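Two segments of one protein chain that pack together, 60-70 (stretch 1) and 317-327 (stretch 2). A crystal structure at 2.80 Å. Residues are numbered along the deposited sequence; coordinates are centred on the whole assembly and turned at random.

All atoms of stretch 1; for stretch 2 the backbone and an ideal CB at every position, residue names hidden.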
ATOM      1  N   SER A  60      -1.639  24.847  -8.444  1.00 35.35           N
ATOM      2  CA  SER A  60      -2.845  24.054  -8.161  1.00 41.14           C
ATOM      3  C   SER A  60      -2.500  22.602  -7.867  1.00 36.62           C
ATOM      4  O   SER A  60      -3.044  22.006  -6.930  1.00 34.64           O
ATOM      5  CB  SER A  60      -3.845  24.110  -9.322  1.00 39.77           C
ATOM      6  OG  SER A  60      -3.973  25.435  -9.810  1.00 54.15           O
ATOM      7  N   ASN A  61      -1.600  22.038  -8.671  1.00 35.03           N
ATOM      8  CA  ASN A  61      -1.190  20.654  -8.476  1.00 32.93           C
ATOM      9  C   ASN A  61      -0.248  20.502  -7.295  1.00 26.91           C
ATOM     10  O   ASN A  61      -0.244  19.464  -6.652  1.00 27.89           O
ATOM     11  CB  ASN A  61      -0.611  20.029  -9.756  1.00 35.88           C
ATOM     12  CG  ASN A  61      -1.708  19.562 -10.729  1.00 49.41           C
ATOM     13  OD1 ASN A  61      -2.842  19.301 -10.314  1.00 52.43           O
ATOM     14  ND2 ASN A  61      -1.375  19.459 -12.025  1.00 47.27           N
ATOM     15  N   ARG A  62       0.530  21.532  -6.991  1.00 22.15           N
ATOM     16  CA  ARG A  62       1.421  21.444  -5.850  1.00 21.15           C
ATOM     17  C   ARG A  62       0.569  21.245  -4.616  1.00 24.17           C
ATOM     18  O   ARG A  62       0.830  20.374  -3.799  1.00 23.99           O
ATOM     19  CB  ARG A  62       2.288  22.693  -5.705  1.00 24.15           C
ATOM     20  CG  ARG A  62       3.477  22.505  -4.777  1.00 21.88           C
ATOM     21  CD  ARG A  62       4.056  23.832  -4.228  1.00 37.82           C
ATOM     22  NE  ARG A  62       3.053  24.740  -3.634  1.00 55.17           N
ATOM     23  CZ  ARG A  62       2.302  24.490  -2.547  1.00 50.29           C
ATOM     24  NH1 ARG A  62       2.387  23.341  -1.878  1.00 38.45           N
ATOM     25  NH2 ARG A  62       1.436  25.408  -2.127  1.00 52.55           N
ATOM     26  N   GLN A  63      -0.476  22.050  -4.498  1.00 30.42           N
ATOM     27  CA  GLN A  63      -1.389  21.951  -3.371  1.00 26.30           C
ATOM     28  C   GLN A  63      -2.148  20.636  -3.359  1.00 20.81           C
ATOM     29  O   GLN A  63      -2.485  20.127  -2.292  1.00 19.74           O
ATOM     30  CB  GLN A  63      -2.403  23.083  -3.402  1.00 32.42           C
ATOM     31  CG  GLN A  63      -1.820  24.467  -3.290  1.00 39.61           C
ATOM     32  CD  GLN A  63      -2.882  25.529  -3.456  1.00 43.94           C
ATOM     33  OE1 GLN A  63      -4.082  25.226  -3.516  1.00 40.99           O
ATOM     34  NE2 GLN A  63      -2.452  26.784  -3.534  1.00 49.92           N
ATOM     35  N   PHE A  64      -2.454  20.087  -4.528  1.00 20.67           N
ATOM     36  CA  PHE A  64      -3.092  18.777  -4.520  1.00 17.59           C
ATOM     37  C   PHE A  64      -2.148  17.706  -3.978  1.00 15.17           C
ATOM     38  O   PHE A  64      -2.551  16.867  -3.176  1.00 14.11           O
ATOM     39  CB  PHE A  64      -3.614  18.351  -5.881  1.00 13.30           C
ATOM     40  CG  PHE A  64      -4.321  17.036  -5.834  1.00 14.65           C
ATOM     41  CD1 PHE A  64      -5.615  16.944  -5.310  1.00 13.48           C
ATOM     42  CD2 PHE A  64      -3.681  15.874  -6.255  1.00 13.30           C
ATOM     43  CE1 PHE A  64      -6.270  15.729  -5.244  1.00 13.09           C
ATOM     44  CE2 PHE A  64      -4.323  14.650  -6.194  1.00 11.95           C
ATOM     45  CZ  PHE A  64      -5.619  14.572  -5.690  1.00 13.71           C
ATOM     46  N   LEU A  65      -0.896  17.743  -4.416  1.00 15.39           N
ATOM     47  CA  LEU A  65       0.091  16.780  -3.958  1.00 13.47           C
ATOM     48  C   LEU A  65       0.218  16.802  -2.450  1.00 12.97           C
ATOM     49  O   LEU A  65       0.024  15.777  -1.808  1.00 12.63           O
ATOM     50  CB  LEU A  65       1.458  17.018  -4.607  1.00 12.97           C
ATOM     51  CG  LEU A  65       1.494  16.786  -6.119  1.00 11.39           C
ATOM     52  CD1 LEU A  65       2.898  16.884  -6.590  1.00 12.53           C
ATOM     53  CD2 LEU A  65       0.910  15.458  -6.498  1.00 10.12           C
ATOM     54  N   GLU A  66       0.515  17.974  -1.891  1.00 15.30           N
ATOM     55  CA  GLU A  66       0.809  18.116  -0.464  1.00 12.25           C
ATOM     56  C   GLU A  66      -0.366  17.655   0.399  1.00 11.14           C
ATOM     57  O   GLU A  66      -0.163  17.074   1.464  1.00 10.90           O
ATOM     58  CB  GLU A  66       1.199  19.564  -0.148  1.00 16.46           C
ATOM     59  CG  GLU A  66       1.921  19.813   1.192  1.00 20.83           C
ATOM     60  CD  GLU A  66       2.783  21.110   1.151  1.00 35.95           C
ATOM     61  OE1 GLU A  66       3.505  21.432   2.141  1.00 31.08           O
ATOM     62  OE2 GLU A  66       2.738  21.816   0.105  1.00 40.55           O
ATOM     63  N   SER A  67      -1.592  17.863  -0.068  1.00  8.99           N
ATOM     64  CA  SER A  67      -2.743  17.492   0.733  1.00  9.88           C
ATOM     65  C   SER A  67      -2.903  15.982   0.772  1.00 10.30           C
ATOM     66  O   SER A  67      -3.679  15.431   1.564  1.00 10.07           O
ATOM     67  CB  SER A  67      -4.019  18.132   0.181  1.00 12.70           C
ATOM     68  OG  SER A  67      -4.648  17.323  -0.803  1.00 12.21           O
ATOM     69  N   SER A  68      -2.174  15.304  -0.097  1.00  9.75           N
ATOM     70  CA  SER A  68      -2.304  13.863  -0.208  1.00  8.16           C
ATOM     71  C   SER A  68      -1.231  13.096   0.531  1.00  8.12           C
ATOM     72  O   SER A  68      -1.330  11.891   0.671  1.00  7.80           O
ATOM     73  CB  SER A  68      -2.301  13.478  -1.661  1.00  8.08           C
ATOM     74  OG  SER A  68      -3.411  14.098  -2.285  1.00 11.61           O
ATOM     75  N   LEU A  69      -0.217  13.805   1.009  1.00  8.24           N
ATOM     76  CA  LEU A  69       0.876  13.203   1.743  1.00  6.97           C
ATOM     77  C   LEU A  69       0.619  13.264   3.245  1.00  8.11           C
ATOM     78  O   LEU A  69      -0.228  14.028   3.710  1.00  8.77           O
ATOM     79  CB  LEU A  69       2.163  13.924   1.395  1.00  7.22           C
ATOM     80  CG  LEU A  69       2.287  14.074  -0.110  1.00  6.52           C
ATOM     81  CD1 LEU A  69       3.522  14.842  -0.445  1.00  8.21           C
ATOM     82  CD2 LEU A  69       2.350  12.716  -0.723  1.00  6.54           C
ATOM     83  N   SER A  70       1.347  12.446   4.000  1.00  8.95           N
ATOM     84  CA  SER A  70       1.185  12.398   5.445  1.00  7.50           C
ATOM     85  C   SER A  70       1.554  13.705   6.073  1.00  8.20           C
ATOM     86  O   SER A  70       2.459  14.390   5.614  1.00  8.16           O
ATOM     87  CB  SER A  70       2.026  11.298   6.068  1.00  9.94           C
ATOM     88  OG  SER A  70       1.343  10.065   6.024  1.00 11.36           O
ATOM     89  N   UNK A 317     -10.021   7.152 -15.435  1.00 33.68           N
ATOM     90  CA  UNK A 317      -9.214   8.247 -15.972  1.00 34.72           C
ATOM     91  C   UNK A 317      -8.524   9.041 -14.874  1.00 33.71           C
ATOM     92  O   UNK A 317      -7.449   9.633 -15.087  1.00 27.41           O
ATOM     93  CB  UNK A 317     -10.087   9.181 -16.812  1.00 34.72           C
ATOM     94  N   UNK A 318      -9.176   9.056 -13.709  1.00 32.99           N
ATOM     95  CA  UNK A 318      -8.702   9.747 -12.521  1.00 25.96           C
ATOM     96  C   UNK A 318      -7.567   8.936 -11.923  1.00 27.50           C
ATOM     97  O   UNK A 318      -6.505   9.473 -11.567  1.00 24.22           O
ATOM     98  CB  UNK A 318      -9.829   9.954 -11.507  1.00 25.96           C
ATOM     99  N   UNK A 319      -7.807   7.633 -11.812  1.00 23.85           N
ATOM    100  CA  UNK A 319      -6.770   6.718 -11.405  1.00 20.43           C
ATOM    101  C   UNK A 319      -5.529   6.902 -12.280  1.00 22.98           C
ATOM    102  O   UNK A 319      -4.414   7.011 -11.776  1.00 23.44           O
ATOM    103  CB  UNK A 319      -7.275   5.275 -11.474  1.00 20.43           C
ATOM    104  N   UNK A 320      -5.713   6.983 -13.590  1.00 23.61           N
ATOM    105  CA  UNK A 320      -4.570   7.193 -14.476  1.00 22.92           C
ATOM    106  C   UNK A 320      -3.906   8.541 -14.199  1.00 21.60           C
ATOM    107  O   UNK A 320      -2.685   8.644 -14.102  1.00 21.86           O
ATOM    108  CB  UNK A 320      -5.008   7.111 -15.940  1.00 22.92           C
ATOM    109  N   UNK A 321      -4.723   9.574 -14.057  1.00 24.03           N
ATOM    110  CA  UNK A 321      -4.212  10.902 -13.784  1.00 22.68           C
ATOM    111  C   UNK A 321      -3.393  10.858 -12.510  1.00 21.64           C
ATOM    112  O   UNK A 321      -2.265  11.360 -12.457  1.00 21.15           O
ATOM    113  CB  UNK A 321      -5.348  11.921 -13.672  1.00 22.68           C
ATOM    114  N   UNK A 322      -3.961  10.220 -11.494  1.00 20.73           N
ATOM    115  CA  UNK A 322      -3.301  10.113 -10.209  1.00 17.51           C
ATOM    116  C   UNK A 322      -1.965   9.380 -10.298  1.00 17.45           C
ATOM    117  O   UNK A 322      -1.007   9.806  -9.664  1.00 18.73           O
ATOM    118  CB  UNK A 322      -4.220   9.401  -9.214  1.00 17.51           C
ATOM    119  N   UNK A 323      -1.897   8.302 -11.085  1.00 18.79           N
ATOM    120  CA  UNK A 323      -0.635   7.596 -11.341  1.00 16.63           C
ATOM    121  C   UNK A 323       0.460   8.545 -11.854  1.00 18.19           C
ATOM    122  O   UNK A 323       1.620   8.498 -11.417  1.00 17.96           O
ATOM    123  CB  UNK A 323      -0.862   6.472 -12.354  1.00 16.63           C
ATOM    124  N   UNK A 324       0.093   9.423 -12.776  1.00 18.92           N
ATOM    125  CA  UNK A 324       1.054  10.387 -13.301  1.00 19.94           C
ATOM    126  C   UNK A 324       1.466  11.416 -12.250  1.00 18.39           C
ATOM    127  O   UNK A 324       2.625  11.844 -12.203  1.00 19.39           O
ATOM    128  CB  UNK A 324       0.467  11.098 -14.522  1.00 19.94           C
ATOM    129  N   UNK A 325       0.510  11.833 -11.425  1.00 17.61           N
ATOM    130  CA  UNK A 325       0.768  12.892 -10.470  1.00 16.29           C
ATOM    131  C   UNK A 325       1.678  12.404  -9.361  1.00 16.83           C
ATOM    132  O   UNK A 325       2.601  13.123  -8.940  1.00 15.19           O
ATOM    133  CB  UNK A 325      -0.544  13.422  -9.888  1.00 16.29           C
ATOM    134  N   UNK A 326       1.432  11.172  -8.913  1.00 13.67           N
ATOM    135  CA  UNK A 326       2.205  10.575  -7.833  1.00 12.79           C
ATOM    136  C   UNK A 326       3.321   9.647  -8.307  1.00 16.77           C
ATOM    137  O   UNK A 326       3.860   8.864  -7.520  1.00 18.11           O
ATOM    138  CB  UNK A 326       1.265   9.800  -6.907  1.00 12.79           C
ATOM    139  N   UNK A 327       3.672   9.767  -9.589  1.00 16.78           N
ATOM    140  CA  UNK A 327       4.699   8.958 -10.239  1.00 14.74           C
ATOM    141  C   UNK A 327       4.550   7.485  -9.912  1.00 18.25           C
ATOM    142  O   UNK A 327       5.539   6.817  -9.602  1.00 20.56           O
ATOM    143  CB  UNK A 327       6.092   9.440  -9.828  1.00 14.74           C
TER

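The two helices, 60-68 and 317-325, cross at 91° with axes 12.0 Å apart, so contact is confined to a short patch.

Position 317 has its ideal CB far from stretch 1 and helical phi/psi (-67/-29); almost any helix-tolerant residue would serve, and Asn317 makes no contact here.

At 318 CA-to-CB runs sideways, with no atom of stretch 1 within 5.5 Å of the ideal CB. A short side chain would fall short, whereas a long or aromatic one could reach the Phe64 ring. Tyr318, with chi1 t, does so at its tip: OH lies 3.8 Å from Phe64 CZ.

Positions 319 and 320 are out of reach and helical, which leaves the choice open. They hold Arg319 and Ile320, neither touching stretch 1.

At 321 CA-to-CB points toward stretch 1, but the gap is wide and the amide of Asn61 lies beyond it. A long polar side chain, such as Arg, Lys, Gln or Glu, would suit. Arg321 spans the gap, its NH2 3.3 Å from Asn61 ND2 as modelled; the Asn61 amide is probably turned over, so whether they hydrogen-bond stays open.

Position 322 points sideways, and the nearby Phe64 ring favours a branched or longer apolar group. Leu322 fits: its CD2 is 3.7 Å from Phe64 CE2.

Positions 323 and 324 are out of reach, so stretch 1 sets no preference. His323 turns back on its own helix, ND1 donating to Arg319 O (2.8 Å); Lys324 extends clear of stretch 1.

At position 325 the backbones come closest, the CA of 325 lying 7.6 Å from Leu65 CA. The ideal CB points toward stretch 1, 4.2 Å from Leu65 CD2 and 5.4 Å from Phe64 CD2, so a medium apolar residue such as Leu, Ile, Val or Met is expected. Leu325 sends CD1 to 4.2 Å from Phe64 CD2.

Position 326 leaves helical phi/psi (-98/17). Its CA-to-CB points sideways, yet Phe64, Leu65, Ser68 and Leu69 offer a largely apolar surface farther out, which calls for a long apolar or aromatic side chain. More of Phe326 (chi1 m) is covered by the other stretch than of any other residue in the two stretches (79 Å²): CZ is 3.4 Å from Ser68 CB, CE2 3.5 Å from Leu65 CD2, and CE1 3.9 Å from Phe64 CE2.

Position 327 has positive phi (46/43), a conformation favouring Gly, Asn or Asp, and stretch 1 is out of reach. Asn327 makes a weak hydrogen bond from ND2 to Lys324 O (3.1 Å).

Stretch 2 317-327: NYRIRLHKLFN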
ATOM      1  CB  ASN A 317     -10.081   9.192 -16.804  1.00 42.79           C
ATOM      2  CG  ASN A 317     -10.343   8.673 -18.195  1.00 46.49           C
ATOM      3  OD1 ASN A 317     -10.088   7.502 -18.496  1.00 46.86           O
ATOM      4  ND2 ASN A 317     -10.857   9.547 -19.060  1.00 46.73           N
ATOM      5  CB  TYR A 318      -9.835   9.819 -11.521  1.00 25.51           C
ATOM      6  CG  TYR A 318      -9.544  10.621 -10.280  1.00 28.11           C
ATOM      7  CD1 TYR A 318      -9.453  12.017 -10.333  1.00 24.04           C
ATOM      8  CD2 TYR A 318      -9.399   9.990  -9.049  1.00 24.69           C
ATOM      9  CE1 TYR A 318      -9.207  12.763  -9.198  1.00 19.56           C
ATOM     10  CE2 TYR A 318      -9.155  10.720  -7.904  1.00 26.28           C
ATOM     11  CZ  TYR A 318      -9.065  12.112  -7.981  1.00 26.15           C
ATOM     12  OH  TYR A 318      -8.812  12.841  -6.827  1.00 31.26           O
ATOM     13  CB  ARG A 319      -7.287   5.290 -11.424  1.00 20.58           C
ATOM     14  CG  ARG A 319      -7.547   4.765 -10.040  1.00 22.15           C
ATOM     15  CD  ARG A 319      -8.761   3.875  -9.986  1.00 31.45           C
ATOM     16  NE  ARG A 319      -8.661   2.784 -10.939  1.00 35.79           N
ATOM     17  CZ  ARG A 319      -9.640   2.399 -11.753  1.00 45.89           C
ATOM     18  NH1 ARG A 319     -10.820   3.021 -11.739  1.00 38.16           N
ATOM     19  NH2 ARG A 319      -9.431   1.380 -12.589  1.00 53.87           N
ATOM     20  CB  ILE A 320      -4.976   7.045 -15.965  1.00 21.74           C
ATOM     21  CG1 ILE A 320      -5.031   5.570 -16.331  1.00 18.94           C
ATOM     22  CG2 ILE A 320      -3.994   7.762 -16.886  1.00 19.30           C
ATOM     23  CD1 ILE A 320      -6.189   5.240 -17.176  1.00 28.37           C
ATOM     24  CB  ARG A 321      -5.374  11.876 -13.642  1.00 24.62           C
ATOM     25  CG  ARG A 321      -5.027  13.206 -13.015  1.00 30.92           C
ATOM     26  CD  ARG A 321      -4.648  14.257 -14.042  1.00 42.47           C
ATOM     27  NE  ARG A 321      -4.720  15.601 -13.460  1.00 57.84           N
ATOM     28  CZ  ARG A 321      -3.820  16.563 -13.680  1.00 66.25           C
ATOM     29  NH1 ARG A 321      -2.771  16.332 -14.475  1.00 63.34           N
ATOM     30  NH2 ARG A 321      -3.967  17.754 -13.098  1.00 60.28           N
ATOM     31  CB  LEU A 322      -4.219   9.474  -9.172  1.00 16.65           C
ATOM     32  CG  LEU A 322      -5.311  10.353  -8.561  1.00 15.91           C
ATOM     33  CD1 LEU A 322      -5.645   9.826  -7.217  1.00 13.47           C
ATOM     34  CD2 LEU A 322      -4.878  11.780  -8.423  1.00 15.06           C
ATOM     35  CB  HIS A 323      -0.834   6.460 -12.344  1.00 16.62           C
ATOM     36  CG  HIS A 323      -1.294   5.173 -11.731  1.00 19.70           C
ATOM     37  ND1 HIS A 323      -2.521   5.032 -11.116  1.00 25.42           N
ATOM     38  CD2 HIS A 323      -0.697   3.960 -11.652  1.00 19.95           C
ATOM     39  CE1 HIS A 323      -2.659   3.792 -10.678  1.00 20.45           C
ATOM     40  NE2 HIS A 323      -1.566   3.121 -10.992  1.00 20.09           N
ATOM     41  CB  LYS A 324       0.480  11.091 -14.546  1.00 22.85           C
ATOM     42  CG  LYS A 324       0.536  10.238 -15.796  1.00 28.43           C
ATOM     43  CD  LYS A 324      -0.239  10.845 -16.948  1.00 37.47           C
ATOM     44  CE  LYS A 324      -0.703   9.746 -17.918  1.00 34.60           C
ATOM     45  NZ  LYS A 324      -1.584  10.274 -19.002  1.00 34.83           N
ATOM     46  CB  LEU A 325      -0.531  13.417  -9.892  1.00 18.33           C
ATOM     47  CG  LEU A 325      -1.343  14.308 -10.821  1.00 23.58           C
ATOM     48  CD1 LEU A 325      -2.664  14.666 -10.148  1.00 23.24           C
ATOM     49  CD2 LEU A 325      -0.550  15.557 -11.158  1.00 27.95           C
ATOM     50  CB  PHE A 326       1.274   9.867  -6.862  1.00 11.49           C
ATOM     51  CG  PHE A 326       0.399  10.809  -6.124  1.00 13.21           C
ATOM     52  CD1 PHE A 326      -0.971  10.806  -6.319  1.00 12.90           C
ATOM     53  CD2 PHE A 326       0.958  11.758  -5.280  1.00  9.92           C
ATOM     54  CE1 PHE A 326      -1.758  11.708  -5.664  1.00 10.07           C
ATOM     55  CE2 PHE A 326       0.177  12.655  -4.623  1.00  8.39           C
ATOM     56  CZ  PHE A 326      -1.173  12.641  -4.812  1.00  9.42           C
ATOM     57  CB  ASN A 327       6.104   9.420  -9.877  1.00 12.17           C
ATOM     58  CG  ASN A 327       6.395  10.836 -10.323  1.00 14.18           C
ATOM     59  OD1 ASN A 327       7.431  11.404  -9.979  1.00 15.55           O
ATOM     60  ND2 ASN A 327       5.483  11.424 -11.077  1.00 15.53           N
TER
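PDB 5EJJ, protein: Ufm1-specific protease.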